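Local atomic coordinates of proline dehydrogenase (Bradyrhizobium japonicum USDA 110, PDB entry 3HAZ), a protein that probably oxidises proline to glutamate in two steps, through an FAD-dependent proline dehydrogenase and an NAD-dependent aldehyde dehydrogenase acting on glutamate semialdehyde. Residues 613-616 with 617-621; 663-666 with 667-671; 683-686 with 687-690. All coordinates share one frame; numbering follows the deposited sequence.

Contact 1: 613-616 with 617-621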
# COMPACT_ATOMS: atom_id res chain seq x y z
N GLU A 613 -17.05 -30.70 17.59
CA GLU A 613 -16.20 -30.02 18.56
C GLU A 613 -14.81 -30.66 18.65
O GLU A 613 -13.79 -29.97 18.75
CB GLU A 613 -16.87 -30.03 19.94
CG GLU A 613 -16.14 -29.23 21.01
CD GLU A 613 -16.81 -29.33 22.37
OE1 GLU A 613 -17.89 -29.96 22.45
OE2 GLU A 613 -16.27 -28.78 23.35
N ALA A 614 -14.77 -31.99 18.63
CA ALA A 614 -13.51 -32.72 18.69
C ALA A 614 -12.63 -32.34 17.51
O ALA A 614 -11.44 -32.04 17.68
CB ALA A 614 -13.76 -34.23 18.72
N ALA A 615 -13.20 -32.35 16.31
CA ALA A 615 -12.47 -31.98 15.10
C ALA A 615 -12.08 -30.51 15.12
O ALA A 615 -11.01 -30.14 14.65
CB ALA A 615 -13.27 -32.30 13.85
N ASP A 616 -12.96 -29.66 15.64
CA ASP A 616 -12.65 -28.23 15.77
C ASP A 616 -11.45 -28.02 16.70
O ASP A 616 -10.58 -27.19 16.44
CB ASP A 616 -13.86 -27.45 16.29
CG ASP A 616 -15.01 -27.36 15.27
OD1 ASP A 616 -14.80 -27.64 14.07
OD2 ASP A 616 -16.14 -27.00 15.68
N PHE A 617 -11.41 -28.76 17.81
CA PHE A 617 -10.28 -28.65 18.73
C PHE A 617 -8.97 -28.93 17.99
O PHE A 617 -8.00 -28.19 18.14
CB PHE A 617 -10.42 -29.62 19.90
CG PHE A 617 -11.13 -29.05 21.09
CD1 PHE A 617 -12.19 -29.73 21.67
CD2 PHE A 617 -10.74 -27.84 21.64
CE1 PHE A 617 -12.85 -29.22 22.77
CE2 PHE A 617 -11.39 -27.32 22.74
CZ PHE A 617 -12.45 -28.01 23.31
N CYS A 618 -8.95 -30.00 17.21
CA CYS A 618 -7.74 -30.39 16.48
C CYS A 618 -7.27 -29.31 15.52
O CYS A 618 -6.09 -28.96 15.48
CB CYS A 618 -7.97 -31.70 15.72
SG CYS A 618 -8.27 -33.15 16.77
N ARG A 619 -8.20 -28.77 14.73
CA ARG A 619 -7.83 -27.78 13.72
C ARG A 619 -7.44 -26.45 14.35
O ARG A 619 -6.51 -25.79 13.91
CB ARG A 619 -8.96 -27.59 12.70
CG ARG A 619 -9.30 -28.85 11.93
CD ARG A 619 -10.05 -28.56 10.64
NE ARG A 619 -10.35 -29.79 9.92
CZ ARG A 619 -11.51 -30.45 10.01
NH1 ARG A 619 -12.48 -29.97 10.78
NH2 ARG A 619 -11.70 -31.57 9.34
N TYR A 620 -8.15 -26.07 15.41
CA TYR A 620 -7.87 -24.81 16.09
C TYR A 620 -6.54 -24.85 16.84
O TYR A 620 -5.73 -23.92 16.73
CB TYR A 620 -9.01 -24.45 17.05
CG TYR A 620 -8.74 -23.18 17.82
CD1 TYR A 620 -8.82 -21.94 17.19
CD2 TYR A 620 -8.38 -23.22 19.15
CE1 TYR A 620 -8.56 -20.76 17.90
CE2 TYR A 620 -8.12 -22.06 19.86
CZ TYR A 620 -8.21 -20.83 19.23
OH TYR A 620 -7.94 -19.69 19.94
N TYR A 621 -6.30 -25.91 17.61
CA TYR A 621 -5.00 -26.03 18.27
C TYR A 621 -3.87 -26.18 17.25
O TYR A 621 -2.75 -25.70 17.47
CB TYR A 621 -4.99 -27.17 19.30
CG TYR A 621 -5.90 -26.90 20.48
CD1 TYR A 621 -6.12 -25.59 20.92
CD2 TYR A 621 -6.53 -27.94 21.15
CE1 TYR A 621 -6.96 -25.33 21.99
CE2 TYR A 621 -7.37 -27.69 22.23
CZ TYR A 621 -7.58 -26.38 22.64
OH TYR A 621 -8.41 -26.12 23.71
O HOH W 1 -12.62 -27.50 12.44
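Four successive i to i+4 backbone bonds join residues 613-616 to 617-620, from F617 N to E613 O (2.8 Å) through to Y620 N to D616 O (2.9 Å), as in a regular alpha helix. The segment is the middle of helix 604-629, in the aldehyde dehydrogenase part of the protein.

E613 and F617 sit one turn apart and run side by side in the same direction. The E613 chain is extended, with CG anti to the backbone N (chi1 -174°). This brings the carboxylate to ring atoms CE1 and CZ of F617. E613 OE2 lies 3.5 Å from F617 CE1, and the methylene CG of E613 is 3.7 Å from the same ring carbon. The carboxylate and the ring are turned 33° against each other. Near the ring plane, at an edge, sits the CA of A614. V951, from a loop, also packs on F617. The side chain of E613 is about 8 Å from that of C794, the predicted active-site cysteine, so this part of the helix lies near the predicted aldehyde dehydrogenase site.

Another side of the helix is polar, though buried. R619 has an extended chain from CG to NE, and its CG packs on A615 O. R619 NH1 stands 3.9 Å from A615 CB. The same NH1 forms a salt bridge to E586 of helix 571-587, so the arginine ties two helices together. D616 OD1 is hydrogen-bonded to S516 OG. The two charged groups of D616 and R619 do not meet directly, and a water bridges them. It donates to D616 OD1 at 2.7 Å and accepts from R619 NH1 at 3.0 Å, lying in the guanidinium plane at its edge.

Contact 2: 663-666 with 667-671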
# COMPACT_ATOMS: atom_id res chain seq x y z
N LEU A 663 -15.31 -37.58 24.25
CA LEU A 663 -14.50 -37.48 23.05
C LEU A 663 -13.84 -36.11 22.90
O LEU A 663 -12.62 -36.02 22.75
CB LEU A 663 -15.32 -37.80 21.80
CG LEU A 663 -14.55 -37.60 20.49
CD1 LEU A 663 -13.39 -38.57 20.44
CD2 LEU A 663 -15.46 -37.76 19.28
N ALA A 664 -14.64 -35.04 22.95
CA ALA A 664 -14.13 -33.71 22.62
C ALA A 664 -13.21 -33.12 23.68
O ALA A 664 -12.17 -32.55 23.36
CB ALA A 664 -15.28 -32.75 22.30
N ILE A 665 -13.60 -33.24 24.94
CA ILE A 665 -12.77 -32.72 26.02
C ILE A 665 -11.55 -33.61 26.19
O ILE A 665 -10.45 -33.13 26.46
CB ILE A 665 -13.56 -32.65 27.34
CG1 ILE A 665 -14.52 -31.46 27.30
CG2 ILE A 665 -12.61 -32.52 28.53
CD1 ILE A 665 -15.27 -31.26 28.59
N PHE A 666 -11.76 -34.91 26.01
CA PHE A 666 -10.65 -35.85 25.99
C PHE A 666 -9.60 -35.41 24.97
O PHE A 666 -8.43 -35.25 25.32
CB PHE A 666 -11.13 -37.27 25.67
CG PHE A 666 -10.00 -38.26 25.52
CD1 PHE A 666 -9.45 -38.88 26.63
CD2 PHE A 666 -9.46 -38.53 24.27
CE1 PHE A 666 -8.40 -39.78 26.50
CE2 PHE A 666 -8.40 -39.42 24.13
CZ PHE A 666 -7.87 -40.04 25.24
N LEU A 667 -10.03 -35.23 23.73
CA LEU A 667 -9.13 -34.86 22.64
C LEU A 667 -8.62 -33.43 22.73
O LEU A 667 -7.49 -33.14 22.36
CB LEU A 667 -9.80 -35.09 21.28
CG LEU A 667 -9.78 -36.54 20.78
CD1 LEU A 667 -10.47 -36.66 19.43
CD2 LEU A 667 -8.34 -37.02 20.69
N GLY A 668 -9.48 -32.52 23.19
CA GLY A 668 -9.08 -31.14 23.37
C GLY A 668 -7.85 -31.05 24.25
O GLY A 668 -6.83 -30.46 23.87
N GLN A 669 -7.93 -31.63 25.44
CA GLN A 669 -6.83 -31.59 26.40
C GLN A 669 -5.60 -32.29 25.86
O GLN A 669 -4.48 -31.81 26.00
CB GLN A 669 -7.26 -32.23 27.73
CG GLN A 669 -8.44 -31.53 28.37
CD GLN A 669 -8.70 -32.00 29.78
OE1 GLN A 669 -8.94 -31.19 30.68
NE2 GLN A 669 -8.64 -33.31 30.00
N VAL A 670 -5.80 -33.45 25.23
CA VAL A 670 -4.69 -34.26 24.75
C VAL A 670 -3.93 -33.60 23.60
O VAL A 670 -2.70 -33.50 23.65
CB VAL A 670 -5.16 -35.67 24.36
CG1 VAL A 670 -4.05 -36.41 23.61
CG2 VAL A 670 -5.57 -36.45 25.60
N THR A 671 -4.66 -33.14 22.59
CA THR A 671 -4.04 -32.51 21.42
C THR A 671 -3.39 -31.17 21.77
O THR A 671 -2.41 -30.78 21.15
CB THR A 671 -5.04 -32.31 20.26
OG1 THR A 671 -6.13 -31.48 20.70
CG2 THR A 671 -5.57 -33.65 19.76
O HOH W 2 -7.89 -35.58 28.00
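The F666 ring carries the V670 methyl CG2 over one face, 4.2 Å above the plane and over the ring centre. L667 meets the ring at CD2 and CE2. L667 CG is 4.0 Å from F666 CD2, and the two side chains run at a slant to one another. A692 and V696 of helix 689-702 also touch F666. The other flat group is the Q669 amide. It is held at both ends: OE1 is hydrogen-bonded to T734 OG1 and NE2 to I656 O. A water adds a further link, accepting from Q669 NE2 at 3.1 Å and donating to F666 O at 2.8 Å.

I665 and Q669 lie side by side, one turn apart, with I665 CG2 4.1 Å from Q669 CD. I665 also touches the bound NAD, so this side of the helix faces the cofactor pocket. From A664 on, the chain forms the first turns of helix 664-675. That helix is the crossover of a beta-alpha-beta unit between parallel strands 641-656 and 679-683, in the Rossmann-type NAD-binding region of an aldehyde dehydrogenase.

L667 has CG anti to its carbonyl carbon (chi1 -81°), which turns the branch back toward L663. There L667 CD1 meets L663 CD1 at 3.6 Å. L699 of helix 689-702 also packs on L667. An alanine in place of L667 would keep the backbone bond to L663 O but would probably leave L663 CD1 without its mate and open a gap beside F666 CD2. One turn on, L667 O accepts two bonds from T671. T671 N reaches L667 O from one face of the carbonyl plane (2.8 Å), and T671 OG1 reaches L667 O from the opposite face (2.7 Å).

Contact 3: 683-686 with 687-690. With NAD (nicotinamide-adenine-dinucleotide), chain D.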
# COMPACT_ATOMS: atom_id res chain seq x y z
N LYS A 683 -5.78 -40.43 31.12
CA LYS A 683 -6.70 -41.33 31.82
C LYS A 683 -8.13 -40.82 31.68
O LYS A 683 -8.48 -39.77 32.22
CB LYS A 683 -6.35 -41.48 33.30
CG LYS A 683 -7.09 -42.64 33.96
CD LYS A 683 -7.43 -42.36 35.41
CE LYS A 683 -8.67 -41.50 35.54
NZ LYS A 683 -9.94 -42.29 35.51
N PRO A 684 -8.96 -41.57 30.94
CA PRO A 684 -10.35 -41.17 30.71
C PRO A 684 -11.21 -41.52 31.91
O PRO A 684 -10.80 -42.31 32.76
CB PRO A 684 -10.75 -42.03 29.52
CG PRO A 684 -9.92 -43.28 29.66
CD PRO A 684 -8.63 -42.87 30.31
N ALA A 685 -12.40 -40.94 31.96
CA ALA A 685 -13.38 -41.29 32.98
C ALA A 685 -13.67 -42.79 32.92
O ALA A 685 -13.74 -43.38 31.84
CB ALA A 685 -14.65 -40.49 32.79
N GLU A 686 -13.85 -43.39 34.08
CA GLU A 686 -14.10 -44.82 34.17
C GLU A 686 -15.29 -45.25 33.31
O GLU A 686 -15.29 -46.36 32.76
CB GLU A 686 -14.32 -45.23 35.63
CG GLU A 686 -13.83 -46.63 35.94
CD GLU A 686 -14.05 -47.03 37.38
OE1 GLU A 686 -14.72 -46.26 38.11
OE2 GLU A 686 -13.56 -48.10 37.79
N GLN A 687 -16.29 -44.38 33.18
CA GLN A 687 -17.50 -44.71 32.43
C GLN A 687 -17.31 -44.77 30.91
O GLN A 687 -18.07 -45.42 30.21
CB GLN A 687 -18.63 -43.71 32.73
CG GLN A 687 -19.09 -43.68 34.18
CD GLN A 687 -18.38 -42.61 35.00
OE1 GLN A 687 -17.27 -42.19 34.67
NE2 GLN A 687 -19.03 -42.17 36.07
N THR A 688 -16.29 -44.08 30.41
CA THR A 688 -16.16 -43.89 28.96
C THR A 688 -14.78 -44.17 28.39
O THR A 688 -14.23 -43.35 27.65
CB THR A 688 -16.60 -42.47 28.57
OG1 THR A 688 -15.94 -41.51 29.40
CG2 THR A 688 -18.10 -42.31 28.74
N PRO A 689 -14.20 -45.35 28.70
CA PRO A 689 -12.87 -45.71 28.21
C PRO A 689 -12.86 -46.11 26.74
O PRO A 689 -11.83 -45.95 26.09
CB PRO A 689 -12.52 -46.93 29.07
CG PRO A 689 -13.85 -47.54 29.36
CD PRO A 689 -14.70 -46.35 29.66
N ARG A 690 -13.96 -46.65 26.23
CA ARG A 690 -13.95 -47.18 24.86
C ARG A 690 -13.71 -46.09 23.82
O ARG A 690 -12.81 -46.22 22.98
CB ARG A 690 -15.24 -47.95 24.56
PA NAD D . -14.89 -36.22 38.60
O1A NAD D . -14.16 -35.17 39.62
O2A NAD D . -15.81 -37.08 39.35
O5B NAD D . -13.69 -37.13 37.88
C5B NAD D . -13.30 -36.84 36.55
C4B NAD D . -11.95 -37.48 36.20
O4B NAD D . -10.93 -37.41 37.27
C3B NAD D . -12.00 -39.04 35.90
O3B NAD D . -11.39 -39.54 34.75
C2B NAD D . -11.68 -39.62 37.27
O2B NAD D . -11.55 -41.01 37.43
C1B NAD D . -10.58 -38.73 37.67
N9A NAD D . -10.36 -38.78 39.13
C8A NAD D . -11.26 -39.08 40.09
N7A NAD D . -10.61 -38.98 41.35
C5A NAD D . -9.26 -38.61 41.12
C6A NAD D . -8.19 -38.39 41.98
N6A NAD D . -8.38 -38.53 43.41
N1A NAD D . -6.98 -38.03 41.48
C2A NAD D . -6.81 -37.90 40.11
N3A NAD D . -7.86 -38.12 39.26
C4A NAD D . -9.09 -38.48 39.77
O3 NAD D . -15.69 -35.39 37.38
PN NAD D . -16.83 -36.18 36.45
O1N NAD D . -17.91 -36.95 37.45
O2N NAD D . -16.17 -37.16 35.58
O5D NAD D . -17.66 -35.09 35.50
C5D NAD D . -18.57 -34.18 36.11
C4D NAD D . -17.89 -32.87 36.57
O4D NAD D . -16.85 -32.30 35.66
C3D NAD D . -18.76 -31.61 36.99
O3D NAD D . -18.63 -31.08 38.29
C2D NAD D . -18.52 -30.69 35.78
O2D NAD D . -19.07 -29.40 35.72
C1D NAD D . -17.08 -30.91 35.54
N1N NAD D . -16.78 -30.50 34.16
C2N NAD D . -16.32 -29.19 33.92
C3N NAD D . -16.04 -28.77 32.55
C7N NAD D . -15.53 -27.34 32.29
O7N NAD D . -15.11 -27.07 31.22
N7N NAD D . -15.45 -26.38 33.37
C4N NAD D . -16.23 -29.72 31.42
C5N NAD D . -16.68 -31.02 31.67
C6N NAD D . -16.97 -31.45 33.05
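T688 N donates to A685 O at 3.0 Å and closes a type I beta turn, A685 to T688, that leads from strand 679-683 into helix 689-702.

Packing is light. The apolar pair is P684 CG and P689 CA, 4.1 Å apart. Two van der Waals contacts involve oxygens. P689 CD rests against E686 O. Q687 bends at chi2 (94°), which turns its amide back over the turn and puts Q687 OE1 3.6 Å from A685 CB. The other end of that amide, NE2, is hydrogen-bonded to D838 OD2. W659, an NAD-binding residue, packs on both A685 and Q687.

The hydrogen bonds to the cofactor come from K683. The lysine chain bends at chi2, chi3 and chi4 and curls round to the adenosine ribose. K683 NZ donates to NAD O2B at 2.8 Å and, weakly, to NAD O3B at 3.2 Å. K683 NZ also donates to P684 O at 2.9 Å, and to G714 O. The carbonyls of the protein thus fix the amine between backbone and ribose. A685 CA lies 3.2 Å from NAD O3B, so the chain itself comes close to the sugar.

The amine holds O2B firmly and O3B only weakly, so the lysine probably anchors the adenosine ribose through its 2'-hydroxyl, the position that is phosphorylated in NADP.

The three contacts follow one another along the chain within the aldehyde dehydrogenase part of the protein. Contacts 1 and 2 lie on neighbouring helices, 604-629 and 664-675, with centres 9 Å apart. They touch: F617 CG packs on G668 CA at 3.7 Å, and Y621 reaches G668 and T671. Contact 3 starts at the end of strand 679-683, which completes the beta-alpha-beta unit holding contact 2. The centres of contacts 2 and 3 are 12 Å apart, and their nearest atoms about 4 Å. Contacts 1 and 3 are separate, with centres 20 Å apart. Contacts 2 and 3 both supply residues of the NAD pocket, while contact 1 packs against contact 2 near the predicted active-site residues C794 and E760.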